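Local coordinates for catabolite control protein A (Lactococcus lactis, PDB 2O20) that regulates transcription as a LacI-family DNA-binding protein and probably governs carbon catabolite repression and activation, at the interface of chains A and B. Residues are numbered along the deposited sequence; one frame, centred on the assembly and turned at random. Chains: chain A/B, Catabolite control protein A.

Contact 1: the interface of chains A and B. Residues chain A 76, 279, 282; chain B 76, 225, 252, 279, 282.
The phenol ring of A:Tyr282 lies in chain B's surface between B:Val252, B:Tyr225 and B:Ile279, and this insertion is the tightly packed part of the contact. The site belongs to the two-fold interface between two copies of the regulator's core, around the 3-10 turns 278-281 of chain A and 278-282 of chain B, and probably helps hold the dimer. B:Val252 presses its CG1 methyl against one face of the ring, 3.7 Å from the centroid in a CH-pi contact, but displaced toward the CG and CD1 rim. That methyl reaches the ring because it stands anti to the backbone N (chi1 177°), leaving CG2 turned away from the tyrosine. The opposite face rests on CA of A:Ile279, so the ring is sandwiched between the backbone of A:Ile279 in its own chain and the partner. B:Ile279 closes the rim: its CG2 methyl lies in the ring plane at the edge, and its CB is 3.8 Å from A:Tyr282 CE2. At the opposite edge, CE1 of A:Tyr282 meets a face of the B:Tyr225 ring toward its rim, 3.5 Å from B:Tyr225 CE1; the two side chains meet aslant. Near the two-fold axis the contact is sparser. There the CG2 methyls of A:Thr76 and B:Thr76, at the starts of the 76-91 helices, face each other at 3.9 Å, and A:Thr76 CG2 also meets B:Ile279 CG2 at 3.7 Å. In the symmetry-related pair, A:Ile279 brings its CD1 aslant over a face of the B:Tyr282 ring, toward the rim, 3.9 Å from B:Tyr282 CD1. The isoleucine meets a face here and an edge in the other copy because the rings are turned differently about CB-CG (chi2 -72° in B:Tyr282, -8° in A:Tyr282). At the backbone end of A:Tyr282 the link includes a water, 2.8 Å from A:Tyr282 O and 3.2 Å from B:Val252 O.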
loop_
_atom_site.group_PDB
_atom_site.type_symbol
_atom_site.label_atom_id
_atom_site.label_comp_id
_atom_site.label_asym_id
_atom_site.label_seq_id
_atom_site.Cartn_x
_atom_site.Cartn_y
_atom_site.Cartn_z
ATOM N N THR A 76 -2.407 -0.563 -2.629
ATOM C CA THR A 76 -1.134 -0.978 -3.216
ATOM C C THR A 76 -1.121 -0.768 -4.749
ATOM O O THR A 76 -0.032 -0.596 -5.348
ATOM C CB THR A 76 -0.661 -2.417 -2.848
ATOM O OG1 THR A 76 -1.506 -3.437 -3.415
ATOM C CG2 THR A 76 -0.505 -2.648 -1.340
ATOM N N ILE A 279 0.064 -7.377 -3.472
ATOM C CA ILE A 279 -0.766 -8.309 -2.717
ATOM C C ILE A 279 -0.994 -9.666 -3.411
ATOM O O ILE A 279 -1.387 -10.630 -2.748
ATOM C CB ILE A 279 -2.118 -7.660 -2.257
ATOM C CG1 ILE A 279 -3.045 -7.336 -3.461
ATOM C CG2 ILE A 279 -1.849 -6.435 -1.385
ATOM C CD1 ILE A 279 -4.462 -6.858 -3.115
ATOM N N TYR A 282 0.978 -12.363 -1.705
ATOM C CA TYR A 282 0.833 -12.507 -0.250
ATOM C C TYR A 282 -0.082 -13.677 0.173
ATOM O O TYR A 282 -0.155 -14.014 1.362
ATOM C CB TYR A 282 0.294 -11.203 0.355
ATOM C CG TYR A 282 1.183 -9.991 0.218
ATOM C CD1 TYR A 282 2.493 -10.081 -0.264
ATOM C CD2 TYR A 282 0.729 -8.740 0.640
ATOM C CE1 TYR A 282 3.309 -8.948 -0.363
ATOM C CE2 TYR A 282 1.533 -7.605 0.519
ATOM C CZ TYR A 282 2.812 -7.706 0.030
ATOM O OH TYR A 282 3.623 -6.588 -0.093
ATOM N N THR B 76 2.082 0.615 3.146
ATOM C CA THR B 76 0.733 0.904 3.606
ATOM C C THR B 76 0.726 1.311 5.080
ATOM O O THR B 76 -0.216 1.954 5.507
ATOM C CB THR B 76 -0.275 -0.252 3.398
ATOM O OG1 THR B 76 0.140 -1.426 4.100
ATOM C CG2 THR B 76 -0.460 -0.550 1.944
ATOM N N TYR B 225 9.707 -7.020 2.320
ATOM C CA TYR B 225 9.118 -8.322 1.972
ATOM C C TYR B 225 10.183 -9.332 1.480
ATOM O O TYR B 225 10.238 -10.465 1.969
ATOM C CB TYR B 225 8.055 -8.117 0.861
ATOM C CG TYR B 225 7.399 -9.362 0.342
ATOM C CD1 TYR B 225 6.427 -10.038 1.086
ATOM C CD2 TYR B 225 7.709 -9.856 -0.929
ATOM C CE1 TYR B 225 5.816 -11.197 0.575
ATOM C CE2 TYR B 225 7.099 -10.997 -1.429
ATOM C CZ TYR B 225 6.161 -11.662 -0.660
ATOM O OH TYR B 225 5.581 -12.794 -1.197
ATOM N N VAL B 252 4.993 -10.810 6.312
ATOM C CA VAL B 252 4.292 -11.354 5.169
ATOM C C VAL B 252 5.273 -12.121 4.269
ATOM O O VAL B 252 4.912 -13.183 3.740
ATOM C CB VAL B 252 3.525 -10.277 4.365
ATOM C CG1 VAL B 252 2.872 -10.862 3.134
ATOM C CG2 VAL B 252 2.443 -9.613 5.223
ATOM N N ILE B 279 -1.929 -4.026 4.267
ATOM C CA ILE B 279 -1.568 -5.244 3.514
ATOM C C ILE B 279 -1.861 -6.572 4.219
ATOM O O ILE B 279 -2.031 -7.591 3.538
ATOM C CB ILE B 279 -0.075 -5.278 3.063
ATOM C CG1 ILE B 279 0.911 -5.104 4.236
ATOM C CG2 ILE B 279 0.125 -4.313 1.942
ATOM C CD1 ILE B 279 2.330 -5.665 3.947
ATOM N N TYR B 282 -4.669 -9.069 3.324
ATOM C CA TYR B 282 -4.604 -9.801 2.071
ATOM C C TYR B 282 -3.699 -11.033 2.166
ATOM O O TYR B 282 -3.386 -11.650 1.168
ATOM C CB TYR B 282 -4.152 -8.852 0.951
ATOM C CG TYR B 282 -5.138 -7.719 0.743
ATOM C CD1 TYR B 282 -6.366 -7.956 0.150
ATOM C CD2 TYR B 282 -4.853 -6.430 1.190
ATOM C CE1 TYR B 282 -7.276 -6.937 -0.036
ATOM C CE2 TYR B 282 -5.752 -5.398 1.031
ATOM C CZ TYR B 282 -6.972 -5.661 0.425
ATOM O OH TYR B 282 -7.872 -4.660 0.276
HETATM O O HOH W 1 1.935 -14.305 3.212
#

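Contact 2: the interface of chains A and B. Residues chain A 225, 249, 252, 279, 283; chain B 281-282.
B:Tyr282 lies against A:Val252, A:Tyr225 and A:Thr249, and can be followed outward from its backbone. Its CB approaches the CG1 methyl of A:Val252 as well as A:Ile279; the same methyl sits 3.5 Å from the carbonyl O of B:Tyr282 and at the edge of the ring, in its plane. CG stands anti to the carbonyl carbon (chi1 -62°), and the ring's turn about CB-CG (chi2 -72°) lays one face toward A:Ile279, with CG and CD2 beside that residue, while CB of the neighbouring B:Gln281 stands over the other face. CD1 of B:Tyr282 turns toward A:Tyr225, 3.8 Å from A:Tyr225 CD1, and CE1 touches both CB of A:Tyr225 and the CG2 methyl of A:Thr249. CZ follows along A:Thr249, and the hydroxyl OH of B:Tyr282 ends 3.6 Å from A:Thr249 CG2. A water in the ring plane, 2.8 Å from B:Tyr282 OH, links it to the backbone N of A:Tyr225, whose N-H points almost straight at the water (177° at H). A:Tyr225 and B:Tyr282 run past each other in opposite directions, and B:Gln281 lays its CG over a face of the A:Tyr225 ring. A second water joins A:Tyr225 OH, at 3.0 Å, to the carbonyl O of B:Gln281. In the fold, the 3-10 turn 278-282 of chain B thus docks against the starts of helices 225-237 and 248-260 in the sugar-binding-type domain of chain A.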
loop_
_atom_site.group_PDB
_atom_site.type_symbol
_atom_site.label_atom_id
_atom_site.label_comp_id
_atom_site.label_asym_id
_atom_site.label_seq_id
_atom_site.Cartn_x
_atom_site.Cartn_y
_atom_site.Cartn_z
ATOM N N TYR A 225 -12.123 -7.076 -1.495
ATOM C CA TYR A 225 -11.861 -8.369 -0.824
ATOM C C TYR A 225 -13.128 -9.113 -0.364
ATOM O O TYR A 225 -13.328 -10.277 -0.705
ATOM C CB TYR A 225 -10.944 -8.085 0.343
ATOM C CG TYR A 225 -10.535 -9.216 1.240
ATOM C CD1 TYR A 225 -9.474 -10.058 0.889
ATOM C CD2 TYR A 225 -11.157 -9.413 2.462
ATOM C CE1 TYR A 225 -9.059 -11.080 1.735
ATOM C CE2 TYR A 225 -10.744 -10.437 3.325
ATOM C CZ TYR A 225 -9.685 -11.253 2.955
ATOM O OH TYR A 225 -9.253 -12.274 3.782
ATOM N N THR A 249 -7.535 -7.215 -5.294
ATOM C CA THR A 249 -8.255 -7.281 -4.015
ATOM C C THR A 249 -9.356 -8.358 -4.007
ATOM O O THR A 249 -9.447 -9.170 -3.098
ATOM C CB THR A 249 -8.855 -5.867 -3.701
ATOM O OG1 THR A 249 -9.526 -5.351 -4.872
ATOM C CG2 THR A 249 -7.736 -4.933 -3.352
ATOM N N VAL A 252 -7.744 -11.978 -4.339
ATOM C CA VAL A 252 -7.294 -12.448 -3.004
ATOM C C VAL A 252 -8.469 -12.951 -2.140
ATOM O O VAL A 252 -8.382 -14.023 -1.532
ATOM C CB VAL A 252 -6.479 -11.382 -2.261
ATOM C CG1 VAL A 252 -6.217 -11.776 -0.805
ATOM C CG2 VAL A 252 -5.143 -11.107 -3.014
ATOM N N ILE A 279 0.064 -7.377 -3.472
ATOM C CA ILE A 279 -0.766 -8.309 -2.717
ATOM C C ILE A 279 -0.994 -9.666 -3.411
ATOM O O ILE A 279 -1.387 -10.630 -2.748
ATOM C CB ILE A 279 -2.118 -7.660 -2.257
ATOM C CG1 ILE A 279 -3.045 -7.336 -3.461
ATOM C CG2 ILE A 279 -1.849 -6.435 -1.385
ATOM C CD1 ILE A 279 -4.462 -6.858 -3.115
ATOM N N THR A 283 -0.742 -14.286 -0.802
ATOM C CA THR A 283 -1.501 -15.529 -0.615
ATOM C C THR A 283 -0.665 -16.743 -0.968
ATOM O O THR A 283 0.218 -16.645 -1.808
ATOM C CB THR A 283 -2.772 -15.590 -1.474
ATOM O OG1 THR A 283 -2.436 -15.532 -2.862
ATOM C CG2 THR A 283 -3.726 -14.480 -1.128
ATOM N N GLN B 281 -4.442 -7.634 5.689
ATOM C CA GLN B 281 -5.755 -8.177 5.324
ATOM C C GLN B 281 -5.694 -9.190 4.163
ATOM O O GLN B 281 -6.549 -10.075 4.064
ATOM C CB GLN B 281 -6.755 -7.055 4.971
ATOM C CG GLN B 281 -8.144 -7.576 4.514
ATOM C CD GLN B 281 -9.163 -6.478 4.240
ATOM O OE1 GLN B 281 -8.827 -5.449 3.662
ATOM N NE2 GLN B 281 -10.423 -6.706 4.638
ATOM N N TYR B 282 -4.669 -9.069 3.324
ATOM C CA TYR B 282 -4.604 -9.801 2.071
ATOM C C TYR B 282 -3.699 -11.033 2.166
ATOM O O TYR B 282 -3.386 -11.650 1.168
ATOM C CB TYR B 282 -4.152 -8.852 0.951
ATOM C CG TYR B 282 -5.138 -7.719 0.743
ATOM C CD1 TYR B 282 -6.366 -7.956 0.150
ATOM C CD2 TYR B 282 -4.853 -6.430 1.190
ATOM C CE1 TYR B 282 -7.276 -6.937 -0.036
ATOM C CE2 TYR B 282 -5.752 -5.398 1.031
ATOM C CZ TYR B 282 -6.972 -5.661 0.425
ATOM O OH TYR B 282 -7.872 -4.660 0.276
HETATM O O HOH W 2 -10.524 -4.702 -0.698
HETATM O O HOH W 3 -7.957 -11.035 6.247
#

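The C-alpha centres of contact 1 and contact 2 are about 7 Å apart, and A:Ile279 and B:Tyr282 belong to both, making them adjoining parts of one two-fold interface. Contact 1 spans the axis from the 76-91 helices to the tyrosine inserted into chain B, whereas contact 2 holds its counterpart in chain A. Each chain supplies a tyrosine at or just after its 3-10 turn, and the isoleucine in that turn lines the other's site. The tyrosine rings are turned differently, so the symmetry is approximate in detail. The pairing fits the LacI family, whose core dimers bring together two DNA-binding regions.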